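Local coordinates for uncharacterized protein (Desulfotomaculum acetoxidans, PDB 3U4Y) that is of unknown function but adopts a seven-bladed beta-propeller fold of the lactonase family, at residues N180-P185 against I226-D231; D88-P93 against I133-N138; D186-F191 against E204-E209; G232-V237 against V245-Q250; V43-T48 against G318-H323. All coordinates share one frame; numbering follows the deposited sequence.

Contact 1: residues N180-P185 against I226-D231; sequences NITFTP and IVVSRD
Flat groups enter this contact mainly through the peptide carbonyl of Ile-226, which is met in its plane. Thr-182 OG1 donates to Ile-226 O at 2.8 Å, on a lone pair, with a C=O...donor angle of 133°. Of the planar side chains of 180-185, Asn-180 lies beside the start of 226-231 but gives its ND2 to Asn-276 OD1, and the ring of Phe-183 is turned from 226-231 toward Leu-142 and Leu-144 of the preceding blade.

With its hydroxyl beside the backbone N (chi1 -71°), Thr-182 holds CG2 anti to that N. The methyl thereby reaches past the carbonyl, so that the side chains of Thr-182 and Val-228 slide past each other in opposite directions, Thr-182 CG2 to Val-228 CG1 3.4 Å. Ile-226 CB lies 3.4 Å from Thr-182 OG1, the two side chains crossing obliquely. One step on, Val-228 CG2 meets Pro-185 CD at 3.6 Å, and Pro-185 CG rests against Ser-229 O at 3.5 Å.

These are the innermost strands of two successive propeller blades. They run nearly parallel, 8° apart, but their axes come no closer than 7.1 Å and no backbone hydrogen bond joins them; each instead pairs with the next strand of its own blade. The seam between the blades is therefore made by side chains: one directed hydroxyl-to-carbonyl bond fixes the rotation of Thr-182, while methyl and ring carbons supply the remaining, less directional contact.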
# COMPACT_ATOMS: atom_id res chain seq x y z
N ASN A 180 7.87 -1.79 4.22
CA ASN A 180 6.42 -1.79 4.02
C ASN A 180 5.72 -2.71 5.02
O ASN A 180 6.31 -3.68 5.46
CB ASN A 180 6.08 -2.18 2.58
CG ASN A 180 4.70 -1.69 2.15
OD1 ASN A 180 4.03 -0.94 2.88
ND2 ASN A 180 4.29 -2.09 0.97
N ILE A 181 4.48 -2.40 5.38
CA ILE A 181 3.72 -3.23 6.31
C ILE A 181 2.41 -3.59 5.66
O ILE A 181 1.89 -2.82 4.86
CB ILE A 181 3.31 -2.49 7.59
CG1 ILE A 181 4.43 -1.68 8.17
CG2 ILE A 181 2.89 -3.44 8.65
CD1 ILE A 181 3.91 -0.71 9.17
N THR A 182 1.85 -4.73 6.03
CA THR A 182 0.58 -5.22 5.49
C THR A 182 -0.07 -6.09 6.56
O THR A 182 0.59 -6.94 7.15
CB THR A 182 0.79 -6.06 4.22
OG1 THR A 182 1.18 -5.22 3.12
CG2 THR A 182 -0.48 -6.73 3.85
N PHE A 183 -1.36 -5.87 6.82
CA PHE A 183 -2.07 -6.68 7.80
C PHE A 183 -2.64 -7.92 7.15
O PHE A 183 -2.69 -8.04 5.93
CB PHE A 183 -3.24 -5.90 8.40
CG PHE A 183 -2.88 -5.03 9.55
CD1 PHE A 183 -2.81 -5.53 10.84
CD2 PHE A 183 -2.65 -3.68 9.37
CE1 PHE A 183 -2.49 -4.72 11.92
CE2 PHE A 183 -2.33 -2.87 10.44
CZ PHE A 183 -2.25 -3.39 11.72
N THR A 184 -3.08 -8.86 7.97
CA THR A 184 -3.90 -9.94 7.47
C THR A 184 -5.33 -9.41 7.45
O THR A 184 -5.68 -8.55 8.26
CB THR A 184 -3.82 -11.17 8.38
OG1 THR A 184 -3.98 -10.77 9.75
CG2 THR A 184 -2.47 -11.84 8.20
N PRO A 185 -6.16 -9.93 6.54
CA PRO A 185 -7.51 -9.42 6.38
C PRO A 185 -8.30 -9.34 7.68
O PRO A 185 -9.28 -8.60 7.74
CB PRO A 185 -8.13 -10.44 5.45
CG PRO A 185 -7.01 -10.97 4.68
CD PRO A 185 -5.88 -11.03 5.62
N ILE A 226 3.92 -6.41 0.21
CA ILE A 226 3.29 -7.64 0.66
C ILE A 226 1.82 -7.65 0.29
O ILE A 226 1.06 -6.81 0.78
CB ILE A 226 3.31 -7.76 2.21
CG1 ILE A 226 4.67 -7.36 2.79
CG2 ILE A 226 2.93 -9.15 2.65
CD1 ILE A 226 5.82 -7.78 1.95
N VAL A 227 1.41 -8.58 -0.57
CA VAL A 227 -0.01 -8.77 -0.83
C VAL A 227 -0.46 -10.03 -0.12
O VAL A 227 0.19 -11.06 -0.23
CB VAL A 227 -0.31 -9.03 -2.31
CG1 VAL A 227 -1.83 -9.11 -2.52
CG2 VAL A 227 0.32 -7.98 -3.19
N VAL A 228 -1.59 -9.96 0.58
CA VAL A 228 -2.13 -11.19 1.16
C VAL A 228 -3.59 -11.49 0.79
O VAL A 228 -4.49 -10.67 1.00
CB VAL A 228 -1.86 -11.31 2.70
CG1 VAL A 228 -1.23 -10.02 3.27
CG2 VAL A 228 -3.11 -11.75 3.47
N SER A 229 -3.80 -12.67 0.22
CA SER A 229 -5.10 -13.20 -0.17
C SER A 229 -6.19 -13.10 0.93
O SER A 229 -5.87 -13.12 2.12
CB SER A 229 -4.91 -14.66 -0.54
OG SER A 229 -4.59 -15.40 0.62
N ARG A 230 -7.46 -13.02 0.55
CA ARG A 230 -8.49 -12.61 1.51
C ARG A 230 -8.84 -13.61 2.62
O ARG A 230 -9.51 -13.25 3.59
CB ARG A 230 -9.74 -12.08 0.79
CG ARG A 230 -10.15 -12.82 -0.48
CD ARG A 230 -11.44 -12.22 -1.10
NE ARG A 230 -11.22 -11.43 -2.32
CZ ARG A 230 -11.45 -10.13 -2.44
NH1 ARG A 230 -11.21 -9.52 -3.60
NH2 ARG A 230 -11.94 -9.42 -1.42
N ASP A 231 -8.38 -14.86 2.47
CA ASP A 231 -8.51 -15.87 3.53
C ASP A 231 -7.30 -15.91 4.45
O ASP A 231 -7.35 -16.49 5.53
CB ASP A 231 -8.77 -17.26 2.96
CG ASP A 231 -7.60 -17.79 2.17
OD1 ASP A 231 -7.55 -19.03 1.95
OD2 ASP A 231 -6.75 -16.97 1.76

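Contact 2: residues D88-P93 against I133-N138; sequences DVDITP and IAISPN
Strands 89-91 and 133-135 run side by side in the same direction, 6° apart, with 6.2 Å between their axes at closest approach. That spacing is bridged by carboxylates from 88-93 reaching the backbone of 133-138. Asp-88, its CG anti to the backbone N (chi1 -156°), receives Ile-133 N on OD2 at 3.1 Å; the bond is nearly straight, 171° at the hydrogen, but arrives from above the carboxylate plane. Two residues on, Asp-90 repeats the device with a different geometry: Ile-135 N donates to Asp-90 OD2 at 2.9 Å, on the anti lone pair of that oxygen.

Both strands are the innermost of their blades, so the two aspartates sew consecutive blades of the beta-propeller together near its axis, standing in for the backbone ladder that is absent here. Between the polar links lie the isoleucines. Ile-133 turns its CG2 branch to the Asp-90 backbone, 3.8 Å from Asp-90 N. Ile-135 slides past Asp-90 in the opposite direction, so that CG1 and CD1 lie against Asp-90 CB, CD1 at 3.7 Å. Beyond the strands, Pro-93 CB approaches Pro-137 O at 3.7 Å, at the C-terminal end of both segments. Asp-88 OD1 faces a like-charged neighbour, Asp-44 OD1 of the preceding blade, a proximity that could raise the proton affinity of either carboxylate.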
# COMPACT_ATOMS: atom_id res chain seq x y z
N ASP A 88 2.63 6.97 1.26
CA ASP A 88 1.74 5.82 1.41
C ASP A 88 0.39 6.32 1.95
O ASP A 88 0.35 7.32 2.70
CB ASP A 88 2.35 4.68 2.29
CG ASP A 88 1.73 3.28 1.99
OD1 ASP A 88 0.90 3.14 1.06
OD2 ASP A 88 2.09 2.29 2.68
N VAL A 89 -0.69 5.67 1.53
CA VAL A 89 -2.02 5.92 2.10
C VAL A 89 -2.73 4.64 2.38
O VAL A 89 -2.64 3.68 1.62
CB VAL A 89 -2.97 6.63 1.13
CG1 VAL A 89 -3.36 7.97 1.67
CG2 VAL A 89 -2.37 6.70 -0.27
N ASP A 90 -3.48 4.65 3.47
CA ASP A 90 -4.48 3.63 3.72
C ASP A 90 -5.77 4.32 4.10
O ASP A 90 -5.76 5.45 4.55
CB ASP A 90 -4.05 2.68 4.83
CG ASP A 90 -4.47 1.24 4.55
OD1 ASP A 90 -4.78 0.94 3.37
OD2 ASP A 90 -4.48 0.42 5.49
N ILE A 91 -6.87 3.61 3.89
CA ILE A 91 -8.18 4.07 4.32
C ILE A 91 -8.61 3.23 5.50
O ILE A 91 -8.26 2.05 5.58
CB ILE A 91 -9.21 3.89 3.22
CG1 ILE A 91 -8.51 3.88 1.86
CG2 ILE A 91 -10.27 4.96 3.33
CD1 ILE A 91 -9.03 4.88 0.86
N THR A 92 -9.35 3.83 6.42
CA THR A 92 -9.91 3.10 7.53
C THR A 92 -10.87 2.09 6.94
O THR A 92 -11.34 2.28 5.81
CB THR A 92 -10.66 4.02 8.46
OG1 THR A 92 -11.52 4.85 7.68
CG2 THR A 92 -9.70 4.89 9.21
N PRO A 93 -11.20 1.03 7.71
CA PRO A 93 -11.95 -0.07 7.11
C PRO A 93 -13.38 0.35 6.78
O PRO A 93 -14.00 -0.23 5.89
CB PRO A 93 -11.95 -1.12 8.21
CG PRO A 93 -11.57 -0.40 9.48
CD PRO A 93 -11.34 1.03 9.18
N ILE A 133 2.58 2.85 5.67
CA ILE A 133 1.47 2.91 6.62
C ILE A 133 0.53 1.74 6.40
O ILE A 133 0.42 1.18 5.29
CB ILE A 133 0.70 4.27 6.58
CG1 ILE A 133 -0.24 4.40 7.78
CG2 ILE A 133 -0.12 4.41 5.33
CD1 ILE A 133 -0.96 5.71 7.80
N ALA A 134 -0.12 1.34 7.49
CA ALA A 134 -1.09 0.27 7.45
C ALA A 134 -2.11 0.49 8.55
O ALA A 134 -1.76 0.76 9.70
CB ALA A 134 -0.41 -1.07 7.60
N ILE A 135 -3.38 0.39 8.19
CA ILE A 135 -4.46 0.48 9.16
C ILE A 135 -5.14 -0.87 9.35
O ILE A 135 -5.50 -1.53 8.36
CB ILE A 135 -5.49 1.56 8.74
CG1 ILE A 135 -4.77 2.88 8.47
CG2 ILE A 135 -6.58 1.72 9.79
CD1 ILE A 135 -5.63 3.96 7.87
N SER A 136 -5.31 -1.31 10.59
CA SER A 136 -5.97 -2.59 10.82
C SER A 136 -7.44 -2.60 10.38
O SER A 136 -8.23 -1.69 10.70
CB SER A 136 -5.85 -3.02 12.28
OG SER A 136 -6.51 -2.10 13.12
N PRO A 137 -7.82 -3.67 9.66
CA PRO A 137 -9.20 -3.86 9.21
C PRO A 137 -10.17 -4.22 10.36
O PRO A 137 -11.36 -4.16 10.16
CB PRO A 137 -9.08 -5.01 8.20
CG PRO A 137 -7.58 -5.09 7.84
CD PRO A 137 -6.92 -4.70 9.12
N ASN A 138 -9.68 -4.57 11.55
CA ASN A 138 -10.56 -4.81 12.70
C ASN A 138 -11.67 -3.80 12.81
O ASN A 138 -12.83 -4.15 12.94
CB ASN A 138 -9.81 -4.75 14.04
CG ASN A 138 -8.75 -5.80 14.18
OD1 ASN A 138 -7.94 -5.76 15.11
ND2 ASN A 138 -8.73 -6.76 13.26

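Contact 3: residues D186-F191 against E204-E209; sequences DGNFAF and ETQNPE
A beta hairpin within one blade is finished by this contact, where the turn entering strand 189-194 meets the loop that leaves strand 199-204. Phe-189 and Glu-204 form an antiparallel non-hydrogen-bonded pair, and just beyond it the chain of 204-209 closes on the carbonyl of Asn-188. Thr-205 N donates to Asn-188 O at 3.0 Å along a straight path (167°), although it stands well above the carbonyl plane; Gln-206 N adds a weak bond to the same oxygen at 3.3 Å. Thr-205 OG1 appears to bond Gly-187 O, though its position is less certain.

In propeller terms these are the second and third strands of the blade, counted outward from the axis, and the centre of the contact lies about 17 Å from the centre of the chain. Side chains pair along the joint. Asn-188 and Gln-206 lie alongside and point the same way, with Asn-188 OD1 3.4 Å from Gln-206 CG and the amide planes 63° apart. An alanine in place of Asn-188 would probably loosen this flank, losing both the amide contact alongside Gln-206 CB and CG and the weak ND2 bond to Asp-186 OD2. The Phe-189 ring runs beside Glu-204, Phe-189 CE1 to Glu-204 OE2 4.0 Å. Past the joint, Asn-207 OD1 accepts Glu-209 N at 2.9 Å in an Asx turn.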
# COMPACT_ATOMS: atom_id res chain seq x y z
N ASP A 186 -7.86 -10.07 8.71
CA ASP A 186 -8.55 -10.12 10.00
C ASP A 186 -7.90 -9.26 11.08
O ASP A 186 -8.43 -9.16 12.19
CB ASP A 186 -8.70 -11.56 10.50
CG ASP A 186 -7.42 -12.39 10.35
OD1 ASP A 186 -7.23 -13.01 9.28
OD2 ASP A 186 -6.62 -12.43 11.32
N GLY A 187 -6.76 -8.66 10.76
CA GLY A 187 -6.08 -7.72 11.63
C GLY A 187 -5.33 -8.32 12.82
O GLY A 187 -4.99 -7.62 13.78
N ASN A 188 -5.07 -9.62 12.75
CA ASN A 188 -4.49 -10.34 13.87
C ASN A 188 -2.99 -10.55 13.74
O ASN A 188 -2.29 -10.84 14.71
CB ASN A 188 -5.18 -11.68 14.03
CG ASN A 188 -6.63 -11.53 14.43
OD1 ASN A 188 -6.97 -10.68 15.26
ND2 ASN A 188 -7.48 -12.34 13.83
N PHE A 189 -2.49 -10.39 12.52
CA PHE A 189 -1.07 -10.35 12.28
C PHE A 189 -0.74 -9.22 11.33
O PHE A 189 -1.58 -8.81 10.52
CB PHE A 189 -0.59 -11.66 11.67
CG PHE A 189 -0.95 -12.84 12.48
CD1 PHE A 189 -0.18 -13.20 13.57
CD2 PHE A 189 -2.06 -13.60 12.17
CE1 PHE A 189 -0.51 -14.30 14.33
CE2 PHE A 189 -2.40 -14.71 12.92
CZ PHE A 189 -1.62 -15.06 14.01
N ALA A 190 0.48 -8.71 11.44
CA ALA A 190 0.99 -7.76 10.46
C ALA A 190 2.29 -8.32 9.93
O ALA A 190 2.98 -9.03 10.63
CB ALA A 190 1.22 -6.42 11.11
N PHE A 191 2.61 -8.01 8.68
CA PHE A 191 3.90 -8.40 8.11
C PHE A 191 4.78 -7.21 7.73
O PHE A 191 4.37 -6.37 6.93
CB PHE A 191 3.68 -9.23 6.87
CG PHE A 191 2.80 -10.42 7.07
CD1 PHE A 191 3.24 -11.52 7.79
CD2 PHE A 191 1.56 -10.48 6.46
CE1 PHE A 191 2.45 -12.65 7.95
CE2 PHE A 191 0.75 -11.60 6.60
CZ PHE A 191 1.20 -12.69 7.35
N GLU A 204 2.24 -10.12 16.17
CA GLU A 204 0.98 -10.47 16.81
C GLU A 204 0.26 -9.19 17.15
O GLU A 204 0.72 -8.41 17.99
CB GLU A 204 1.22 -11.30 18.08
CG GLU A 204 1.20 -12.82 17.89
CD GLU A 204 -0.15 -13.46 18.27
OE1 GLU A 204 -1.10 -12.72 18.60
OE2 GLU A 204 -0.24 -14.72 18.25
N THR A 205 -0.87 -8.97 16.50
CA THR A 205 -1.57 -7.70 16.57
C THR A 205 -3.00 -7.87 17.04
O THR A 205 -3.73 -6.90 17.17
CB THR A 205 -1.56 -7.00 15.21
OG1 THR A 205 -1.85 -7.95 14.18
CG2 THR A 205 -0.21 -6.41 14.93
N GLN A 206 -3.40 -9.12 17.28
CA GLN A 206 -4.73 -9.37 17.82
C GLN A 206 -4.96 -8.54 19.08
O GLN A 206 -6.04 -8.00 19.27
CB GLN A 206 -4.93 -10.84 18.14
CG GLN A 206 -6.37 -11.15 18.54
CD GLN A 206 -6.56 -12.57 18.99
OE1 GLN A 206 -5.60 -13.25 19.35
NE2 GLN A 206 -7.80 -13.04 18.97
N ASN A 207 -3.97 -8.45 19.95
CA ASN A 207 -4.07 -7.53 21.07
C ASN A 207 -3.12 -6.39 20.85
O ASN A 207 -1.90 -6.57 20.96
CB ASN A 207 -3.76 -8.20 22.41
CG ASN A 207 -4.11 -7.31 23.58
OD1 ASN A 207 -4.09 -6.09 23.46
ND2 ASN A 207 -4.44 -7.91 24.71
N PRO A 208 -3.67 -5.22 20.50
CA PRO A 208 -2.89 -4.02 20.16
C PRO A 208 -2.26 -3.36 21.37
O PRO A 208 -1.33 -2.57 21.20
CB PRO A 208 -3.93 -3.11 19.50
CG PRO A 208 -5.20 -3.53 20.08
CD PRO A 208 -5.11 -5.00 20.31
N GLU A 209 -2.73 -3.69 22.57
CA GLU A 209 -2.05 -3.26 23.81
C GLU A 209 -0.83 -4.11 24.13
O GLU A 209 -0.04 -3.75 25.00
CB GLU A 209 -2.99 -3.30 25.01
CG GLU A 209 -3.73 -2.01 25.24
CD GLU A 209 -2.90 -0.81 24.85
OE1 GLU A 209 -3.46 0.07 24.16
OE2 GLU A 209 -1.70 -0.75 25.23

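Contact 4: residues G232-V237 against V245-Q250; sequences GSTVYV and VFNFNQ
Backbone ladder and aromatic packing make the tight part of this hairpin. Val-235 and Phe-246 form an antiparallel hydrogen-bonded pair: Phe-246 N reaches Val-235 O at 2.8 Å and Val-235 N reaches Phe-246 O at 2.9 Å, each donor in the carbonyl plane. Phe-248 N gives Ser-233 O a third bond of 2.8 Å, this time from above the carbonyl plane. The Phe-246 ring presents its edge to Val-235 O and brings CE1 to 3.9 Å from Val-237 CG2. On the other face, Tyr-236 lies alongside Val-245, with Tyr-236 CD1 3.8 Å from Val-245 CB.

Toward the open end of the hairpin the grip is looser, and Ser-233, Asn-247 and Gln-250 are partly exposed. Asn-247 ND2 makes only a weak bond to Ser-233 O, and the bent chain of Gln-250 packs its amide on the backbone of Gly-232, Gln-250 NE2 to Gly-232 CA 3.6 Å. An alanine in place of Gln-250 would probably unsettle this turn, since it removes the NE2 bond to Asp-231 O as well as the amide contact with Gly-232.

Within the blade, strand 234-238 lies between 226-228 and 242-249, and 254-262 flanks the latter on its outer side. Phe-248 makes edge-to-face contacts with Phe-189 and Phe-191 of the preceding blade.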
# COMPACT_ATOMS: atom_id res chain seq x y z
N GLY A 232 -6.20 -15.29 4.02
CA GLY A 232 -5.08 -15.04 4.90
C GLY A 232 -4.03 -16.12 4.84
O GLY A 232 -3.06 -16.08 5.58
N SER A 233 -4.22 -17.08 3.94
CA SER A 233 -3.37 -18.26 3.91
C SER A 233 -2.28 -18.21 2.87
O SER A 233 -1.39 -19.06 2.87
CB SER A 233 -4.21 -19.48 3.59
OG SER A 233 -4.49 -19.47 2.21
N THR A 234 -2.37 -17.25 1.95
CA THR A 234 -1.34 -17.09 0.92
C THR A 234 -0.77 -15.67 0.88
O THR A 234 -1.51 -14.70 0.97
CB THR A 234 -1.84 -17.56 -0.46
OG1 THR A 234 -2.20 -18.94 -0.39
CG2 THR A 234 -0.75 -17.40 -1.50
N VAL A 235 0.55 -15.57 0.78
CA VAL A 235 1.26 -14.30 0.91
C VAL A 235 2.28 -14.10 -0.20
O VAL A 235 3.17 -14.93 -0.37
CB VAL A 235 2.03 -14.21 2.22
CG1 VAL A 235 2.85 -12.93 2.28
CG2 VAL A 235 1.08 -14.33 3.40
N TYR A 236 2.14 -13.00 -0.94
CA TYR A 236 2.96 -12.71 -2.10
C TYR A 236 3.84 -11.52 -1.83
O TYR A 236 3.35 -10.48 -1.39
CB TYR A 236 2.08 -12.40 -3.31
CG TYR A 236 1.14 -13.51 -3.70
CD1 TYR A 236 1.56 -14.56 -4.52
CD2 TYR A 236 -0.17 -13.52 -3.25
CE1 TYR A 236 0.71 -15.56 -4.87
CE2 TYR A 236 -1.03 -14.52 -3.60
CZ TYR A 236 -0.59 -15.54 -4.41
OH TYR A 236 -1.48 -16.54 -4.75
N VAL A 237 5.12 -11.68 -2.11
CA VAL A 237 6.11 -10.66 -1.81
C VAL A 237 6.86 -10.21 -3.06
O VAL A 237 7.39 -11.03 -3.80
CB VAL A 237 7.11 -11.19 -0.79
CG1 VAL A 237 8.12 -10.11 -0.43
CG2 VAL A 237 6.36 -11.68 0.43
N VAL A 245 6.08 -16.58 -3.14
CA VAL A 245 4.85 -16.89 -2.46
C VAL A 245 5.09 -17.75 -1.22
O VAL A 245 5.87 -18.70 -1.23
CB VAL A 245 3.80 -17.47 -3.44
CG1 VAL A 245 4.47 -17.96 -4.70
CG2 VAL A 245 2.97 -18.54 -2.78
N PHE A 246 4.44 -17.37 -0.12
CA PHE A 246 4.45 -18.17 1.09
C PHE A 246 3.04 -18.60 1.45
O PHE A 246 2.08 -17.99 1.04
CB PHE A 246 4.99 -17.37 2.26
CG PHE A 246 6.35 -16.79 2.03
CD1 PHE A 246 6.56 -15.86 1.02
CD2 PHE A 246 7.40 -17.14 2.85
CE1 PHE A 246 7.81 -15.30 0.82
CE2 PHE A 246 8.65 -16.59 2.66
CZ PHE A 246 8.86 -15.67 1.64
N ASN A 247 2.93 -19.65 2.25
CA ASN A 247 1.68 -20.01 2.88
C ASN A 247 1.73 -19.50 4.29
O ASN A 247 2.79 -19.48 4.89
CB ASN A 247 1.53 -21.52 2.93
CG ASN A 247 1.06 -22.10 1.62
OD1 ASN A 247 1.67 -23.04 1.10
ND2 ASN A 247 -0.04 -21.56 1.09
N PHE A 248 0.60 -19.08 4.84
CA PHE A 248 0.57 -18.65 6.21
C PHE A 248 -0.28 -19.57 7.03
O PHE A 248 -1.29 -20.08 6.57
CB PHE A 248 0.04 -17.23 6.33
CG PHE A 248 0.20 -16.63 7.70
CD1 PHE A 248 1.44 -16.62 8.33
CD2 PHE A 248 -0.88 -16.03 8.34
CE1 PHE A 248 1.59 -16.05 9.58
CE2 PHE A 248 -0.74 -15.46 9.59
CZ PHE A 248 0.50 -15.46 10.20
N ASN A 249 0.15 -19.81 8.25
CA ASN A 249 -0.58 -20.64 9.15
C ASN A 249 -1.10 -19.80 10.31
O ASN A 249 -0.33 -19.35 11.16
CB ASN A 249 0.29 -21.75 9.67
CG ASN A 249 -0.44 -22.63 10.60
OD1 ASN A 249 -0.70 -22.27 11.75
ND2 ASN A 249 -0.82 -23.80 10.11
N GLN A 250 -2.41 -19.62 10.33
CA GLN A 250 -3.00 -18.62 11.19
C GLN A 250 -3.11 -19.00 12.65
O GLN A 250 -3.49 -18.16 13.47
CB GLN A 250 -4.33 -18.16 10.63
CG GLN A 250 -4.23 -16.88 9.84
CD GLN A 250 -5.09 -16.89 8.60
OE1 GLN A 250 -5.11 -17.88 7.87
NE2 GLN A 250 -5.82 -15.80 8.36

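Contact 5: residues V43-T48 against G318-H323; sequences VDTAIT and GIAICH
A single hydrogen bond joins the two backbones: Gly-318 N donates to Val-43 O at 2.9 Å, almost perfectly straight (179°) and in the carbonyl plane. Beyond it the strands, 14° from parallel, stay too far apart to pair, their axes approaching to 6.1 Å.

Among the polar side chains, Asp-44 extends with CG anti to the backbone N (chi1 -158°) and brings OD2 close to Gly-318 CA, where the glycine has no side chain.

Apolar contact gathers at Ile-47. Its CB faces Ala-320 CB at 4.5 Å, the CG2 branch rests against Ile-321 O at 3.7 Å, and Ile-47 CD1 extends to Cys-322, 4.2 Å from Cys-322 CA.

The covalent link is the disulfide from Cys-322 to Cys-51, which ties the C-terminal segment to the blade of strand 42-47.

Strand 319-321 pairs with 11-16, giving the N-terminal blade its innermost strand: the Velcro closure by which a propeller's ends complete its ring. Strand 42-47, paired with 53-58, is the innermost strand of the next blade. Side chains of strand 11-16 touch both segments, Ile-13 meeting Thr-45 and Ala-320, and Phe-11 meeting Ile-47 and Cys-322.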
# COMPACT_ATOMS: atom_id res chain seq x y z
N VAL A 43 2.21 9.95 -5.86
CA VAL A 43 2.92 8.84 -5.23
C VAL A 43 2.07 7.56 -5.15
O VAL A 43 2.28 6.64 -5.93
CB VAL A 43 3.51 9.21 -3.84
CG1 VAL A 43 4.35 8.08 -3.30
CG2 VAL A 43 4.36 10.49 -3.94
N ASP A 44 1.13 7.51 -4.21
CA ASP A 44 0.35 6.28 -3.97
C ASP A 44 -1.16 6.51 -4.11
O ASP A 44 -1.59 7.66 -4.24
CB ASP A 44 0.69 5.69 -2.58
CG ASP A 44 0.36 4.20 -2.46
OD1 ASP A 44 -0.05 3.75 -1.36
OD2 ASP A 44 0.52 3.47 -3.47
N THR A 45 -1.93 5.42 -4.08
CA THR A 45 -3.40 5.45 -4.13
C THR A 45 -4.03 4.44 -3.20
O THR A 45 -3.48 3.36 -2.96
CB THR A 45 -3.97 5.07 -5.51
OG1 THR A 45 -3.08 4.17 -6.18
CG2 THR A 45 -4.20 6.26 -6.36
N ALA A 46 -5.21 4.78 -2.72
CA ALA A 46 -6.07 3.82 -2.05
C ALA A 46 -7.38 3.81 -2.81
O ALA A 46 -7.62 4.69 -3.62
CB ALA A 46 -6.29 4.20 -0.62
N ILE A 47 -8.21 2.80 -2.56
CA ILE A 47 -9.55 2.69 -3.13
C ILE A 47 -10.50 2.27 -2.02
O ILE A 47 -10.08 1.77 -0.98
CB ILE A 47 -9.60 1.68 -4.29
CG1 ILE A 47 -10.80 1.94 -5.17
CG2 ILE A 47 -9.66 0.28 -3.77
CD1 ILE A 47 -10.71 1.25 -6.48
N THR A 48 -11.78 2.47 -2.24
CA THR A 48 -12.75 2.31 -1.16
C THR A 48 -13.39 0.88 -1.13
O THR A 48 -13.40 0.19 -2.16
CB THR A 48 -13.70 3.56 -1.16
OG1 THR A 48 -13.52 4.32 0.05
CG2 THR A 48 -15.18 3.24 -1.45
N GLY A 318 2.27 3.93 -6.87
CA GLY A 318 1.35 2.98 -6.29
C GLY A 318 0.37 2.38 -7.28
O GLY A 318 0.28 2.82 -8.44
N ILE A 319 -0.36 1.38 -6.82
CA ILE A 319 -1.35 0.69 -7.63
C ILE A 319 -2.38 0.08 -6.72
O ILE A 319 -2.05 -0.42 -5.64
CB ILE A 319 -0.70 -0.42 -8.48
CG1 ILE A 319 -1.77 -1.37 -9.03
CG2 ILE A 319 0.29 -1.22 -7.66
CD1 ILE A 319 -1.21 -2.30 -10.10
N ALA A 320 -3.64 0.15 -7.15
CA ALA A 320 -4.77 -0.39 -6.40
C ALA A 320 -5.76 -1.05 -7.32
O ALA A 320 -5.97 -0.60 -8.44
CB ALA A 320 -5.46 0.69 -5.60
N ILE A 321 -6.38 -2.12 -6.86
CA ILE A 321 -7.37 -2.79 -7.67
C ILE A 321 -8.71 -2.82 -6.93
O ILE A 321 -8.75 -2.75 -5.70
CB ILE A 321 -6.89 -4.18 -8.08
CG1 ILE A 321 -5.58 -4.05 -8.86
CG2 ILE A 321 -7.93 -4.89 -8.89
CD1 ILE A 321 -5.29 -5.18 -9.81
N CYS A 322 -9.80 -2.87 -7.68
CA CYS A 322 -11.13 -2.84 -7.10
C CYS A 322 -11.42 -4.14 -6.36
O CYS A 322 -11.26 -5.23 -6.92
CB CYS A 322 -12.16 -2.64 -8.20
SG CYS A 322 -13.81 -2.42 -7.55
N HIS A 323 -11.84 -4.03 -5.10
CA HIS A 323 -12.16 -5.21 -4.29
C HIS A 323 -13.38 -4.93 -3.46
O HIS A 323 -13.28 -4.33 -2.39
CB HIS A 323 -11.01 -5.57 -3.34
CG HIS A 323 -9.80 -6.14 -4.01
ND1 HIS A 323 -8.52 -5.86 -3.60
CD2 HIS A 323 -9.68 -6.98 -5.07
CE1 HIS A 323 -7.66 -6.49 -4.38
NE2 HIS A 323 -8.34 -7.18 -5.27

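Contacts 1, 2 and 5 join innermost strands of successive blades around the propeller axis, whereas contacts 3 and 4 lie farther out, each within one blade. Contact 1 joins the blades that hold contacts 3 and 4: its strand 178-183 pairs with the 189-194 of contact 3, its strand 226-228 with the 234-238 of contact 4, and the centres of contacts 1 and 4 are about 8 Å apart. Contacts 2 and 5, with centres about 12 Å apart, meet where Ile-91 CD1 packs on Ala-46, and Phe-183 bridges contacts 1 and 2 by packing on Ser-136. No active site is established; a bound Tris molecule, probably from the crystallisation liquor, lies about 4 Å from the Phe-246 side chain of contact 4.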